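Inositol-3-phosphate synthase (Caenorhabditis elegans, PDB 1VKO) is an NAD-binding enzyme of the myo-inositol-1-phosphate synthase family, a tetramer whose chains each carry a Rossmann-like domain. Local coordinates at residues F285-I290 and I310-R315. Residues are numbered along the deposited sequence; the frame is centred on the assembly and turned at random.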
# COMPACT_ATOMS: atom_id res chain seq x y z
N PHE A 285 10.57 -39.99 11.51
CA PHE A 285 11.52 -39.13 12.18
C PHE A 285 11.13 -38.81 13.62
O PHE A 285 11.95 -38.95 14.50
CB PHE A 285 11.77 -37.84 11.41
CG PHE A 285 12.54 -38.02 10.16
CD1 PHE A 285 13.94 -38.05 10.20
CD2 PHE A 285 11.89 -38.18 8.93
CE1 PHE A 285 14.69 -38.22 9.01
CE2 PHE A 285 12.63 -38.35 7.72
CZ PHE A 285 14.05 -38.38 7.76
N ALA A 286 9.89 -38.40 13.91
CA ALA A 286 9.59 -38.05 15.30
C ALA A 286 9.88 -39.25 16.18
O ALA A 286 10.55 -39.13 17.22
CB ALA A 286 8.16 -37.54 15.47
N VAL A 287 9.41 -40.42 15.75
CA VAL A 287 9.66 -41.70 16.47
C VAL A 287 11.15 -42.06 16.58
O VAL A 287 11.64 -42.37 17.66
CB VAL A 287 8.78 -42.83 15.90
CG1 VAL A 287 9.10 -44.17 16.54
CG2 VAL A 287 7.31 -42.51 16.15
N ALA A 288 11.90 -41.97 15.49
CA ALA A 288 13.33 -42.27 15.55
C ALA A 288 14.08 -41.38 16.55
O ALA A 288 15.10 -41.78 17.12
CB ALA A 288 13.93 -42.16 14.20
N SER A 289 13.56 -40.16 16.73
CA SER A 289 14.18 -39.12 17.55
C SER A 289 13.95 -39.47 18.99
O SER A 289 14.91 -39.56 19.78
CB SER A 289 13.58 -37.73 17.24
OG SER A 289 13.66 -37.46 15.85
N ILE A 290 12.68 -39.68 19.33
CA ILE A 290 12.29 -39.96 20.69
C ILE A 290 12.95 -41.23 21.16
O ILE A 290 13.60 -41.22 22.20
CB ILE A 290 10.76 -40.07 20.82
CG1 ILE A 290 10.12 -38.71 20.54
CG2 ILE A 290 10.40 -40.56 22.20
CD1 ILE A 290 8.65 -38.83 20.10
N ILE A 310 3.00 -37.51 21.30
CA ILE A 310 3.18 -36.82 22.56
C ILE A 310 3.34 -37.87 23.67
O ILE A 310 4.38 -37.89 24.37
CB ILE A 310 2.01 -35.86 22.81
CG1 ILE A 310 2.11 -34.68 21.83
CG2 ILE A 310 2.00 -35.42 24.26
CD1 ILE A 310 0.86 -33.82 21.75
N GLU A 311 2.36 -38.76 23.80
CA GLU A 311 2.47 -39.86 24.78
C GLU A 311 3.84 -40.58 24.71
O GLU A 311 4.44 -40.91 25.73
CB GLU A 311 1.30 -40.83 24.64
CG GLU A 311 1.28 -41.92 25.69
CD GLU A 311 0.08 -42.84 25.57
OE1 GLU A 311 -0.41 -43.06 24.45
OE2 GLU A 311 -0.37 -43.36 26.61
N LEU A 312 4.37 -40.77 23.51
CA LEU A 312 5.63 -41.50 23.37
C LEU A 312 6.79 -40.65 23.87
O LEU A 312 7.72 -41.14 24.51
CB LEU A 312 5.85 -41.95 21.91
CG LEU A 312 7.05 -42.87 21.60
CD1 LEU A 312 6.92 -44.32 22.15
CD2 LEU A 312 7.30 -42.89 20.11
N ALA A 313 6.73 -39.35 23.58
CA ALA A 313 7.68 -38.42 24.14
C ALA A 313 7.57 -38.34 25.67
O ALA A 313 8.59 -38.29 26.35
CB ALA A 313 7.51 -37.07 23.51
N GLU A 314 6.34 -38.30 26.22
CA GLU A 314 6.15 -38.25 27.69
C GLU A 314 6.85 -39.48 28.31
O GLU A 314 7.57 -39.37 29.30
CB GLU A 314 4.65 -38.23 28.10
CG GLU A 314 3.94 -36.86 28.12
CD GLU A 314 2.39 -36.95 28.06
OE1 GLU A 314 1.82 -38.06 27.86
OE2 GLU A 314 1.72 -35.89 28.20
N ARG A 315 6.65 -40.63 27.68
CA ARG A 315 7.14 -41.90 28.19
C ARG A 315 8.64 -42.02 28.07
O ARG A 315 9.26 -42.77 28.81
CB ARG A 315 6.47 -43.04 27.43
CG ARG A 315 5.85 -44.08 28.36
CD ARG A 315 4.84 -44.98 27.67
NE ARG A 315 5.46 -45.70 26.57
CZ ARG A 315 4.78 -46.46 25.72
NH1 ARG A 315 3.47 -46.57 25.89
NH2 ARG A 315 5.40 -47.09 24.72
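Ile290 overlaps both Leu312 and Ala313 with its two branches. Its CG2 methyl, anti to the backbone N, lies 4.1 Å from CG of Leu312. The same methyl makes a van der Waals contact with the Leu312 carbonyl O at 3.6 Å. Its CG1 branch, anti to the carbonyl carbon, carries CD1 to 4.0 Å from CB of Ala313. CG2 also reaches CA of Ala313 at 4.0 Å, consistent with the small size of that residue. The CA atoms of Ile290 and Ala313 are 6.0 Å apart. One turn earlier, the side chains of Val287 and Leu312 cross at about a right angle. CD2 of Leu312 sits 4.0 Å from CG2 of Val287. Helices 281-291 and 307-316 run side by side, with the axes of the two segments 10.2 Å apart and only 8° from parallel. They precede strands 295-298 and 320-321, neighbours in the parallel sheet of the Rossmann-like domain. Leu309 extends the apolar seam along helix 307-316, while Met269 and Ile272 of helix 265-273 also pack on Val287. The touching side chains are all aliphatic and buried, and the Leu312 O meets only a methyl group, so the contact probably rests on close packing and exclusion of water.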